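Local coordinates for protein carbohydrate deacetylase Agd3 (Neosartorya fumigata, PDB 6NWZ) that removes acetyl groups from N-acetylated sugars of the exopolysaccharide galactosaminogalactan and is required for Aspergillus fumigatus biofilm formation, at residues A[64-67]-A[73-76]; A[104-109]-A[207-212]; A[256-261]-A[307-312]; A[302-307]-A[372-377]. All coordinates share one frame; numbering follows the deposited sequence.

Contact 1: residues A[64-67]-A[73-76]; sequences PALN and NYGG. With NAG (2-acetamido-2-deoxy-beta-D-glucopyranose), chain D.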
loop_
_atom_site.group_PDB
_atom_site.type_symbol
_atom_site.label_atom_id
_atom_site.label_comp_id
_atom_site.label_asym_id
_atom_site.label_seq_id
_atom_site.Cartn_x
_atom_site.Cartn_y
_atom_site.Cartn_z
ATOM N N PRO A 64 -1.776 -25.637 -20.401
ATOM C CA PRO A 64 -1.083 -26.567 -19.497
ATOM C C PRO A 64 -1.989 -27.725 -19.096
ATOM O O PRO A 64 -3.171 -27.742 -19.451
ATOM C CB PRO A 64 -0.721 -25.683 -18.297
ATOM C CG PRO A 64 -1.757 -24.597 -18.315
ATOM C CD PRO A 64 -2.018 -24.326 -19.771
ATOM N N ALA A 65 -1.442 -28.696 -18.362
ATOM C CA ALA A 65 -2.243 -29.803 -17.846
ATOM C C ALA A 65 -3.255 -29.275 -16.835
ATOM O O ALA A 65 -2.882 -28.852 -15.734
ATOM C CB ALA A 65 -1.344 -30.860 -17.209
ATOM N N LEU A 66 -4.540 -29.306 -17.198
ATOM C CA LEU A 66 -5.568 -28.771 -16.308
ATOM C C LEU A 66 -5.801 -29.675 -15.103
ATOM O O LEU A 66 -6.166 -29.185 -14.027
ATOM C CB LEU A 66 -6.879 -28.553 -17.069
ATOM C CG LEU A 66 -6.889 -27.440 -18.120
ATOM C CD1 LEU A 66 -8.282 -27.229 -18.687
ATOM C CD2 LEU A 66 -6.374 -26.158 -17.517
ATOM N N ASN A 67 -5.591 -30.980 -15.249
ATOM C CA ASN A 67 -5.789 -31.890 -14.132
ATOM C C ASN A 67 -5.023 -33.180 -14.385
ATOM O O ASN A 67 -4.578 -33.459 -15.500
ATOM C CB ASN A 67 -7.275 -32.173 -13.897
ATOM C CG ASN A 67 -7.982 -32.699 -15.136
ATOM O OD1 ASN A 67 -8.554 -31.930 -15.909
ATOM N ND2 ASN A 67 -7.954 -34.013 -15.327
ATOM N N ASN A 73 -5.460 -28.963 -11.232
ATOM C CA ASN A 73 -4.240 -28.182 -11.070
ATOM C C ASN A 73 -4.488 -26.700 -10.835
ATOM O O ASN A 73 -3.540 -25.982 -10.498
ATOM C CB ASN A 73 -3.341 -28.352 -12.296
ATOM C CG ASN A 73 -2.530 -29.626 -12.246
ATOM O OD1 ASN A 73 -2.795 -30.510 -11.432
ATOM N ND2 ASN A 73 -1.532 -29.729 -13.116
ATOM N N TYR A 74 -5.719 -26.220 -10.997
ATOM C CA TYR A 74 -5.989 -24.793 -10.896
ATOM C C TYR A 74 -7.316 -24.553 -10.195
ATOM O O TYR A 74 -8.316 -25.208 -10.504
ATOM C CB TYR A 74 -5.991 -24.137 -12.280
ATOM C CG TYR A 74 -4.674 -24.296 -13.002
ATOM C CD1 TYR A 74 -3.608 -23.444 -12.740
ATOM C CD2 TYR A 74 -4.491 -25.308 -13.934
ATOM C CE1 TYR A 74 -2.398 -23.591 -13.393
ATOM C CE2 TYR A 74 -3.287 -25.463 -14.592
ATOM C CZ TYR A 74 -2.244 -24.602 -14.319
ATOM O OH TYR A 74 -1.046 -24.758 -14.978
ATOM N N GLY A 75 -7.314 -23.617 -9.252
ATOM C CA GLY A 75 -8.488 -23.246 -8.498
ATOM C C GLY A 75 -9.304 -22.145 -9.117
ATOM O O GLY A 75 -10.396 -21.829 -8.632
ATOM N N GLY A 76 -8.805 -21.550 -10.190
ATOM C CA GLY A 76 -9.519 -20.484 -10.859
ATOM C C GLY A 76 -8.833 -20.145 -12.158
ATOM O O GLY A 76 -7.657 -20.469 -12.366
HETATM C C1 NAG D . -8.628 -34.584 -16.463
HETATM C C2 NAG D . -7.948 -35.847 -17.000
HETATM C C3 NAG D . -8.786 -36.472 -18.115
HETATM C C4 NAG D . -10.217 -36.699 -17.645
HETATM C C5 NAG D . -10.797 -35.391 -17.122
HETATM C C6 NAG D . -12.190 -35.539 -16.553
HETATM C C7 NAG D . -5.536 -36.294 -17.174
HETATM C C8 NAG D . -5.788 -37.489 -16.303
HETATM N N2 NAG D . -6.606 -35.550 -17.475
HETATM O O3 NAG D . -8.205 -37.711 -18.506
HETATM O O4 NAG D . -11.017 -37.190 -18.714
HETATM O O5 NAG D . -9.970 -34.892 -16.063
HETATM O O6 NAG D . -12.782 -34.270 -16.309
HETATM O O7 NAG D . -4.415 -36.017 -17.587
#
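N73 meets the carbonyl of L66 through its backbone amide, and this bond illustrates how the open end of a short hairpin can be tied. The hydrogen bond runs from N73 N to L66 O over 2.9 Å and is nearly straight at 166°. It lies just outside the small antiparallel pairing of strands 67-68 and 71-72. The side chain of N73 turns toward the same piece of backbone, its ND2 lying 3.1 Å from A65 O.

Apolar contact is supplied by Y74. With CG anti to its carbonyl carbon (chi1 -60°), the ring reaches back along 64-67 and crosses both P64 and L66 at about a right angle. L66 CD2 comes to 4.1 Å from Y74 CD2, while P64 CG is 4.0 Å from Y74 CZ. Beyond this pair of segments, L66 packs on L105 and Y108 of helix 99-112, and Y74 on L28 of strand 22-31. A polar atom also meets the tyrosine: A65 O sits at the ring edge, near its plane, with Y74 CE2 3.6 Å away.

The third interaction is covalent: N67 ND2 is linked to C1 of the N-acetylglucosamine at 1.4 Å, S69 completing the N-X-S sequon. One backbone bond and the packing of Y74 thus join the two segments beside the glycosylated asparagine, where attachment through ND2 makes that nitrogen a glycosyl amide.

Contact 2: residues A[104-109]-A[207-212]; sequences QLYAYQ and DGREQM. With ZN (zinc ion), chain J.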
loop_
_atom_site.group_PDB
_atom_site.type_symbol
_atom_site.label_atom_id
_atom_site.label_comp_id
_atom_site.label_asym_id
_atom_site.label_seq_id
_atom_site.Cartn_x
_atom_site.Cartn_y
_atom_site.Cartn_z
ATOM N N GLN A 104 -12.189 -27.384 -23.333
ATOM C CA GLN A 104 -11.416 -28.003 -22.260
ATOM C C GLN A 104 -11.511 -27.183 -20.980
ATOM O O GLN A 104 -11.654 -27.740 -19.886
ATOM C CB GLN A 104 -9.955 -28.160 -22.678
ATOM C CG GLN A 104 -9.729 -29.015 -23.910
ATOM C CD GLN A 104 -8.265 -29.079 -24.298
ATOM O OE1 GLN A 104 -7.409 -29.384 -23.469
ATOM N NE2 GLN A 104 -7.969 -28.775 -25.557
ATOM N N LEU A 105 -11.435 -25.855 -21.100
ATOM C CA LEU A 105 -11.555 -25.003 -19.923
ATOM C C LEU A 105 -12.946 -25.105 -19.309
ATOM O O LEU A 105 -13.082 -25.188 -18.083
ATOM C CB LEU A 105 -11.223 -23.557 -20.288
ATOM C CG LEU A 105 -9.797 -23.299 -20.783
ATOM C CD1 LEU A 105 -9.622 -21.845 -21.180
ATOM C CD2 LEU A 105 -8.783 -23.687 -19.720
ATOM N N TYR A 106 -13.991 -25.109 -20.143
ATOM C CA TYR A 106 -15.347 -25.260 -19.620
ATOM C C TYR A 106 -15.545 -26.633 -18.993
ATOM O O TYR A 106 -16.221 -26.764 -17.965
ATOM C CB TYR A 106 -16.377 -25.032 -20.729
ATOM C CG TYR A 106 -16.325 -23.666 -21.375
ATOM C CD1 TYR A 106 -15.796 -22.571 -20.701
ATOM C CD2 TYR A 106 -16.802 -23.472 -22.666
ATOM C CE1 TYR A 106 -15.747 -21.323 -21.296
ATOM C CE2 TYR A 106 -16.757 -22.228 -23.267
ATOM C CZ TYR A 106 -16.229 -21.159 -22.578
ATOM O OH TYR A 106 -16.183 -19.922 -23.176
ATOM N N ALA A 107 -14.968 -27.671 -19.603
ATOM C CA ALA A 107 -15.083 -29.014 -19.045
ATOM C C ALA A 107 -14.384 -29.107 -17.697
ATOM O O ALA A 107 -14.879 -29.768 -16.775
ATOM C CB ALA A 107 -14.507 -30.040 -20.019
ATOM N N TYR A 108 -13.230 -28.451 -17.564
ATOM C CA TYR A 108 -12.535 -28.438 -16.283
ATOM C C TYR A 108 -13.372 -27.744 -15.216
ATOM O O TYR A 108 -13.456 -28.222 -14.078
ATOM C CB TYR A 108 -11.172 -27.762 -16.434
ATOM C CG TYR A 108 -10.385 -27.678 -15.148
ATOM C CD1 TYR A 108 -9.926 -28.828 -14.513
ATOM C CD2 TYR A 108 -10.094 -26.450 -14.569
ATOM C CE1 TYR A 108 -9.204 -28.755 -13.333
ATOM C CE2 TYR A 108 -9.372 -26.366 -13.390
ATOM C CZ TYR A 108 -8.929 -27.521 -12.777
ATOM O OH TYR A 108 -8.211 -27.440 -11.606
ATOM N N GLN A 109 -14.014 -26.625 -15.572
ATOM C CA GLN A 109 -14.852 -25.905 -14.616
ATOM C C GLN A 109 -15.957 -26.794 -14.061
ATOM O O GLN A 109 -16.290 -26.716 -12.872
ATOM C CB GLN A 109 -15.467 -24.670 -15.270
ATOM C CG GLN A 109 -14.481 -23.614 -15.708
ATOM C CD GLN A 109 -15.165 -22.304 -16.037
ATOM O OE1 GLN A 109 -15.105 -21.821 -17.167
ATOM N NE2 GLN A 109 -15.825 -21.719 -15.041
ATOM N N ASP A 207 -25.537 -23.965 -16.673
ATOM C CA ASP A 207 -25.741 -25.367 -16.308
ATOM C C ASP A 207 -24.574 -25.905 -15.479
ATOM O O ASP A 207 -24.001 -26.957 -15.770
ATOM C CB ASP A 207 -25.971 -26.230 -17.548
ATOM C CG ASP A 207 -27.192 -25.800 -18.335
ATOM O OD1 ASP A 207 -28.310 -26.230 -17.980
ATOM O OD2 ASP A 207 -27.033 -25.023 -19.300
ATOM N N GLY A 208 -24.222 -25.166 -14.426
ATOM C CA GLY A 208 -23.174 -25.551 -13.515
ATOM C C GLY A 208 -21.881 -24.774 -13.676
ATOM O O GLY A 208 -21.145 -24.607 -12.696
ATOM N N ARG A 209 -21.585 -24.303 -14.886
ATOM C CA ARG A 209 -20.368 -23.539 -15.127
ATOM C C ARG A 209 -20.570 -22.105 -14.654
ATOM O O ARG A 209 -21.472 -21.411 -15.134
ATOM C CB ARG A 209 -19.997 -23.574 -16.607
ATOM C CG ARG A 209 -18.747 -22.781 -16.924
ATOM C CD ARG A 209 -18.186 -23.148 -18.277
ATOM N NE ARG A 209 -19.126 -22.868 -19.355
ATOM C CZ ARG A 209 -19.221 -21.699 -19.978
ATOM N NH1 ARG A 209 -18.435 -20.687 -19.629
ATOM N NH2 ARG A 209 -20.107 -21.543 -20.950
ATOM N N GLU A 210 -19.740 -21.663 -13.714
ATOM C CA GLU A 210 -19.882 -20.348 -13.103
ATOM C C GLU A 210 -18.817 -19.409 -13.647
ATOM O O GLU A 210 -17.640 -19.775 -13.732
ATOM C CB GLU A 210 -19.780 -20.434 -11.582
ATOM C CG GLU A 210 -20.641 -21.517 -10.971
ATOM C CD GLU A 210 -20.688 -21.428 -9.464
ATOM O OE1 GLU A 210 -21.781 -21.164 -8.922
ATOM O OE2 GLU A 210 -19.631 -21.608 -8.822
ATOM N N GLN A 211 -19.234 -18.196 -13.998
ATOM C CA GLN A 211 -18.365 -17.244 -14.671
ATOM C C GLN A 211 -18.723 -15.841 -14.210
ATOM O O GLN A 211 -19.900 -15.533 -14.008
ATOM C CB GLN A 211 -18.509 -17.364 -16.194
ATOM C CG GLN A 211 -17.657 -16.398 -17.000
ATOM C CD GLN A 211 -17.827 -16.594 -18.494
ATOM O OE1 GLN A 211 -16.955 -17.151 -19.161
ATOM N NE2 GLN A 211 -18.958 -16.142 -19.027
ATOM N N MET A 212 -17.706 -15.000 -14.034
ATOM C CA MET A 212 -17.892 -13.587 -13.727
ATOM C C MET A 212 -17.271 -12.777 -14.858
ATOM O O MET A 212 -16.088 -12.950 -15.172
ATOM C CB MET A 212 -17.271 -13.224 -12.372
ATOM C CG MET A 212 -17.291 -11.730 -12.065
ATOM S SD MET A 212 -16.701 -11.276 -10.417
ATOM C CE MET A 212 -18.037 -11.856 -9.380
HETATM ZN ZN ZN J . -21.971 -22.660 -7.079
#
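The guanidinium of R209 lies flat on the ring of Y106, a clear instance of a cation-pi stack joining a helix to a strand. The two planes are 22° apart, and R209 CZ stands 3.6 Å from the centroid of the Y106 ring, only 12° off its normal. R209 NH1 is displaced toward the rim, so that it approaches Y106 CE1 to 3.2 Å. The arginine leaves the strand with CG anti to the backbone N and then bends at chi3, which swings its flat end over the ring; the aliphatic CD lies against Y106 CB and CD1.

Q109, about one helical turn further on, stands almost upright against that group, its amide plane 76° from the guanidinium. OE1 of Q109 lies near the guanidinium plane, but what it touches is the aliphatic R209 CD, at 3.5 Å. NE2 makes a weak, bent bond of 3.0 Å to E210 O and also bonds to V114 O. Next along the strand, E210 turns to another task: OE1 binds zinc at 2.4 Å, while OE2 forms a salt bridge with R115. The O atom of the C-terminal L684 also binds this zinc.

Axes of 104-109 and 209-212 approach to 8.6 Å. The arrangement is that of a helix laid across a sheet in the CBM87 region, where strand 209-214 runs parallel to 115-119, with a zinc site at the strand's beginning.

Contact 3: residues A[256-261]-A[307-312]; sequences DMFLVT and NGNIEQ. With ZN (zinc ion), chain L.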
loop_
_atom_site.group_PDB
_atom_site.type_symbol
_atom_site.label_atom_id
_atom_site.label_comp_id
_atom_site.label_asym_id
_atom_site.label_seq_id
_atom_site.Cartn_x
_atom_site.Cartn_y
_atom_site.Cartn_z
ATOM N N ASP A 256 11.295 15.875 10.356
ATOM C CA ASP A 256 11.828 17.187 10.718
ATOM C C ASP A 256 11.259 17.723 12.028
ATOM O O ASP A 256 11.248 18.937 12.246
ATOM C CB ASP A 256 11.600 18.211 9.601
ATOM C CG ASP A 256 12.290 17.832 8.309
ATOM O OD1 ASP A 256 12.898 16.744 8.246
ATOM O OD2 ASP A 256 12.227 18.636 7.355
ATOM N N MET A 257 10.794 16.849 12.919
ATOM C CA MET A 257 10.292 17.318 14.205
ATOM C C MET A 257 11.421 17.921 15.033
ATOM O O MET A 257 12.522 17.364 15.115
ATOM C CB MET A 257 9.624 16.187 14.980
ATOM C CG MET A 257 8.991 16.626 16.301
ATOM S SD MET A 257 7.669 17.857 16.141
ATOM C CE MET A 257 6.517 16.983 15.088
ATOM N N PHE A 258 11.128 19.068 15.647
ATOM C CA PHE A 258 11.995 19.949 16.424
ATOM C C PHE A 258 12.820 20.870 15.529
ATOM O O PHE A 258 13.498 21.754 16.051
ATOM C CB PHE A 258 12.942 19.201 17.385
ATOM C CG PHE A 258 12.242 18.563 18.552
ATOM C CD1 PHE A 258 12.055 19.264 19.733
ATOM C CD2 PHE A 258 11.772 17.263 18.469
ATOM C CE1 PHE A 258 11.411 18.680 20.807
ATOM C CE2 PHE A 258 11.129 16.675 19.539
ATOM C CZ PHE A 258 10.947 17.380 20.708
ATOM N N LEU A 259 12.782 20.710 14.211
ATOM C CA LEU A 259 13.506 21.591 13.309
ATOM C C LEU A 259 12.639 22.775 12.894
ATOM O O LEU A 259 11.415 22.771 13.047
ATOM C CB LEU A 259 13.964 20.837 12.057
ATOM C CG LEU A 259 15.019 19.738 12.193
ATOM C CD1 LEU A 259 15.390 19.177 10.827
ATOM C CD2 LEU A 259 16.247 20.261 12.916
ATOM N N VAL A 260 13.302 23.796 12.357
ATOM C CA VAL A 260 12.655 24.921 11.693
ATOM C C VAL A 260 12.850 24.748 10.194
ATOM O O VAL A 260 13.972 24.497 9.734
ATOM C CB VAL A 260 13.231 26.267 12.169
ATOM C CG1 VAL A 260 12.593 27.421 11.413
ATOM C CG2 VAL A 260 13.034 26.433 13.663
ATOM N N THR A 261 11.767 24.866 9.434
ATOM C CA THR A 261 11.828 24.725 7.986
ATOM C C THR A 261 11.416 26.040 7.342
ATOM O O THR A 261 10.548 26.751 7.860
ATOM C CB THR A 261 10.932 23.572 7.481
ATOM O OG1 THR A 261 9.560 23.880 7.725
ATOM C CG2 THR A 261 11.286 22.249 8.178
ATOM N N ASN A 307 19.013 17.751 17.458
ATOM C CA ASN A 307 19.743 19.015 17.458
ATOM C C ASN A 307 18.795 20.207 17.397
ATOM O O ASN A 307 19.116 21.282 17.917
ATOM C CB ASN A 307 20.736 19.052 16.295
ATOM C CG ASN A 307 21.689 20.236 16.372
ATOM O OD1 ASN A 307 22.516 20.325 17.281
ATOM N ND2 ASN A 307 21.589 21.142 15.404
ATOM N N GLY A 308 17.623 20.036 16.778
ATOM C CA GLY A 308 16.629 21.093 16.798
ATOM C C GLY A 308 16.125 21.398 18.195
ATOM O O GLY A 308 15.681 22.518 18.471
ATOM N N ASN A 309 16.181 20.411 19.091
ATOM C CA ASN A 309 15.815 20.653 20.482
ATOM C C ASN A 309 16.890 21.462 21.199
ATOM O O ASN A 309 16.576 22.384 21.960
ATOM C CB ASN A 309 15.568 19.321 21.191
ATOM C CG ASN A 309 15.413 19.475 22.688
ATOM O OD1 ASN A 309 16.167 18.892 23.464
ATOM N ND2 ASN A 309 14.434 20.268 23.103
ATOM N N ILE A 310 18.162 21.143 20.958
ATOM C CA ILE A 310 19.237 21.876 21.618
ATOM C C ILE A 310 19.312 23.305 21.095
ATOM O O ILE A 310 19.546 24.248 21.861
ATOM C CB ILE A 310 20.577 21.137 21.443
ATOM C CG1 ILE A 310 20.448 19.672 21.870
ATOM C CG2 ILE A 310 21.676 21.835 22.236
ATOM C CD1 ILE A 310 20.121 19.481 23.335
ATOM N N GLU A 311 19.114 23.492 19.787
ATOM C CA GLU A 311 19.223 24.833 19.216
ATOM C C GLU A 311 18.105 25.739 19.715
ATOM O O GLU A 311 18.330 26.928 19.969
ATOM C CB GLU A 311 19.220 24.761 17.689
ATOM C CG GLU A 311 20.453 24.094 17.102
ATOM C CD GLU A 311 20.658 24.423 15.634
ATOM O OE1 GLU A 311 21.781 24.836 15.268
ATOM O OE2 GLU A 311 19.696 24.275 14.853
ATOM N N GLN A 312 16.897 25.195 19.871
ATOM C CA GLN A 312 15.800 25.991 20.409
ATOM C C GLN A 312 16.070 26.402 21.852
ATOM O O GLN A 312 15.872 27.565 22.216
ATOM C CB GLN A 312 14.488 25.214 20.299
ATOM C CG GLN A 312 13.310 25.891 20.975
ATOM C CD GLN A 312 13.003 27.262 20.395
ATOM O OE1 GLN A 312 12.611 27.384 19.234
ATOM N NE2 GLN A 312 13.180 28.304 21.205
HETATM ZN ZN ZN L . 13.968 15.732 6.914
#
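The carbonyl oxygen of F258 is approached by two groups: G308 CA, which makes a CA-H...O contact of 3.3 Å, and the NE of R272, which gives it a hydrogen bond. The angle at the hydrogen of G308 is 130°, so its contribution is a modest one.

F258 and L259 are the last two residues of a type II turn that starts at D256 and is closed by L259 N bonding to D256 O. L259 CD2 lies 4.0 Å from the same G308 CA. The N309 side chain, its CG anti to the backbone N (chi1 170°), runs alongside that of F258, with ring and amide planes 74° apart and F258 CD1 3.8 Å from N309 CB. The polar end of N309 is engaged elsewhere, OD1 accepting from W413 NE1, and W413 in turn meets the F258 ring edge-to-face.

At the head of the turn, D256 OD1 binds zinc at 2.0 Å together with H388 and H392, the Asp-His-His set familiar from metal-dependent polysaccharide deacetylases. At its far end the carbonyl takes its conventional bond from R272, while helix 306-313 supplies only a C-H and apolar contact.

Contact 4: residues A[302-307]-A[372-377]; sequences VGHNGN and RWWTTP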
loop_
_atom_site.group_PDB
_atom_site.type_symbol
_atom_site.label_atom_id
_atom_site.label_comp_id
_atom_site.label_asym_id
_atom_site.label_seq_id
_atom_site.Cartn_x
_atom_site.Cartn_y
_atom_site.Cartn_z
ATOM N N VAL A 302 6.393 9.981 14.194
ATOM C CA VAL A 302 7.163 11.217 14.138
ATOM C C VAL A 302 8.651 10.888 14.059
ATOM O O VAL A 302 9.142 10.019 14.793
ATOM C CB VAL A 302 6.867 12.108 15.359
ATOM C CG1 VAL A 302 7.724 13.353 15.314
ATOM C CG2 VAL A 302 5.396 12.474 15.383
ATOM N N GLY A 303 9.361 11.578 13.169
ATOM C CA GLY A 303 10.798 11.463 13.068
ATOM C C GLY A 303 11.463 12.705 13.624
ATOM O O GLY A 303 11.224 13.816 13.143
ATOM N N HIS A 304 12.299 12.512 14.645
ATOM C CA HIS A 304 12.852 13.604 15.433
ATOM C C HIS A 304 14.270 13.953 14.999
ATOM O O HIS A 304 15.045 13.094 14.579
ATOM C CB HIS A 304 12.869 13.246 16.922
ATOM C CG HIS A 304 11.522 12.925 17.487
ATOM N ND1 HIS A 304 10.597 13.897 17.796
ATOM C CD2 HIS A 304 10.948 11.741 17.810
ATOM C CE1 HIS A 304 9.509 13.327 18.281
ATOM N NE2 HIS A 304 9.696 12.020 18.301
ATOM N N ASN A 305 14.611 15.236 15.130
ATOM C CA ASN A 305 15.982 15.719 14.994
ATOM C C ASN A 305 16.374 16.353 16.323
ATOM O O ASN A 305 15.965 17.478 16.623
ATOM C CB ASN A 305 16.104 16.716 13.851
ATOM C CG ASN A 305 15.738 16.113 12.521
ATOM O OD1 ASN A 305 14.594 16.208 12.077
ATOM N ND2 ASN A 305 16.708 15.488 11.868
ATOM N N GLY A 306 17.176 15.633 17.112
ATOM C CA GLY A 306 17.510 16.099 18.447
ATOM C C GLY A 306 18.199 17.450 18.474
ATOM O O GLY A 306 18.003 18.229 19.412
ATOM N N ASN A 307 19.013 17.751 17.458
ATOM C CA ASN A 307 19.743 19.015 17.458
ATOM C C ASN A 307 18.795 20.207 17.397
ATOM O O ASN A 307 19.116 21.282 17.917
ATOM C CB ASN A 307 20.736 19.052 16.295
ATOM C CG ASN A 307 21.689 20.236 16.372
ATOM O OD1 ASN A 307 22.516 20.325 17.281
ATOM N ND2 ASN A 307 21.589 21.142 15.404
ATOM N N ARG A 372 9.211 19.487 26.351
ATOM C CA ARG A 372 8.444 19.140 27.541
ATOM C C ARG A 372 7.077 18.579 27.180
ATOM O O ARG A 372 6.545 17.730 27.905
ATOM C CB ARG A 372 8.288 20.356 28.452
ATOM C CG ARG A 372 9.597 20.952 28.919
ATOM C CD ARG A 372 9.388 21.890 30.099
ATOM N NE ARG A 372 8.336 22.873 29.853
ATOM C CZ ARG A 372 8.520 24.011 29.191
ATOM N NH1 ARG A 372 9.717 24.311 28.698
ATOM N NH2 ARG A 372 7.506 24.848 29.017
ATOM N N TRP A 373 6.494 19.031 26.067
ATOM C CA TRP A 373 5.245 18.435 25.608
ATOM C C TRP A 373 5.469 17.011 25.111
ATOM O O TRP A 373 4.742 16.089 25.497
ATOM C CB TRP A 373 4.613 19.292 24.515
ATOM C CG TRP A 373 3.230 18.845 24.160
ATOM C CD1 TRP A 373 2.061 19.269 24.722
ATOM C CD2 TRP A 373 2.870 17.875 23.168
ATOM N NE1 TRP A 373 0.994 18.627 24.138
ATOM C CE2 TRP A 373 1.464 17.768 23.181
ATOM C CE3 TRP A 373 3.597 17.091 22.270
ATOM C CZ2 TRP A 373 0.775 16.907 22.332
ATOM C CZ3 TRP A 373 2.910 16.237 21.427
ATOM C CH2 TRP A 373 1.515 16.153 21.464
ATOM N N TRP A 374 6.478 16.811 24.255
ATOM C CA TRP A 374 6.723 15.479 23.705
ATOM C C TRP A 374 7.124 14.487 24.788
ATOM O O TRP A 374 6.769 13.306 24.713
ATOM C CB TRP A 374 7.798 15.536 22.619
ATOM C CG TRP A 374 7.258 15.832 21.266
ATOM C CD1 TRP A 374 7.567 16.897 20.473
ATOM C CD2 TRP A 374 6.294 15.059 20.542
ATOM N NE1 TRP A 374 6.860 16.831 19.295
ATOM C CE2 TRP A 374 6.070 15.713 19.315
ATOM C CE3 TRP A 374 5.599 13.876 20.814
ATOM C CZ2 TRP A 374 5.186 15.223 18.362
ATOM C CZ3 TRP A 374 4.720 13.394 19.868
ATOM C CH2 TRP A 374 4.519 14.068 18.656
ATOM N N THR A 375 7.870 14.941 25.796
ATOM C CA THR A 375 8.323 14.046 26.853
ATOM C C THR A 375 7.228 13.706 27.858
ATOM O O THR A 375 7.411 12.774 28.648
ATOM C CB THR A 375 9.525 14.652 27.581
ATOM O OG1 THR A 375 9.184 15.950 28.086
ATOM C CG2 THR A 375 10.700 14.779 26.634
ATOM N N THR A 376 6.110 14.426 27.851
ATOM C CA THR A 376 4.980 14.078 28.703
ATOM C C THR A 376 4.427 12.724 28.275
ATOM O O THR A 376 4.073 12.553 27.097
ATOM C CB THR A 376 3.888 15.142 28.620
ATOM O OG1 THR A 376 4.437 16.418 28.964
ATOM C CG2 THR A 376 2.752 14.814 29.577
ATOM N N PRO A 377 4.340 11.744 29.179
ATOM C CA PRO A 377 4.008 10.379 28.737
ATOM C C PRO A 377 2.696 10.286 27.981
ATOM O O PRO A 377 2.620 9.566 26.975
ATOM C CB PRO A 377 3.972 9.594 30.052
ATOM C CG PRO A 377 4.886 10.348 30.951
ATOM C CD PRO A 377 4.686 11.795 30.608
#
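The indole of W374 has an aromatic group on each face: H304 comes over one, and its helical neighbour W373 lies on the opposite one. H304 presents an edge, CE1 standing 4.2 Å above the W374 plane and over the centre of the ring system. The histidine ring and the five-membered ring of W374 have centroids 5.4 Å apart and planes at 82°, a T-shaped stack with the imidazole as the stem. On the other face W373 CZ3 lies 3.5 Å above the W374 plane, offset toward the rim. Over one face of the imidazole itself, V302 CG1 stands 3.4 Å above the H304 plane, again offset toward the rim.

V302 also reaches the tryptophan directly. Its two methyls divide the work: CG1, anti to the backbone N (chi1 177°), lies over the rim of the histidine, while CG2 touches W374 CH2 at 3.7 Å as the two side chains cross. Strand 300-304 therefore offers two alternate residues, V302 and H304, to a single indole from helix 369-375. F258 and F383 meet the same indole, and M257 packs beside it. Further along 372-377, T376 OG1 gives a 2.7 Å hydrogen bond to R372 O, in the carbonyl plane.

H304 NE2 is hydrogen-bonded to H385 ND1 from the neighbouring strand 384-387, which would restrain the rotation of the imidazole with CE1 facing the indole. The contact thus combines a polar bond with the aromatic one: one ring nitrogen is satisfied within the sheet, while a somewhat polarised C-H probably meets the pi electrons of a buried tryptophan.

In the fold
The four contacts form two pairs, one at each end of an elongated chain. Contacts 1 and 2, centres 12 Å apart, both lie in the CBM87 range and meet through Y108, whose OH is 2.5 Å from Y74 O, a probable hydrogen bond. Contacts 3 and 4, centres 10 Å apart, belong to the deacetylase range; they share N307 and use the adjacent strands 252-257 and 300-304, with M257 O 3.0 Å from N305 N. Both border the zinc held by D256, H388 and H392: the L259 side chain is about 4 Å from that of H392, and the H304 side chain about 6 Å from that of H388. Contacts 2 and 3, each with its own zinc, have centres about 64 Å apart.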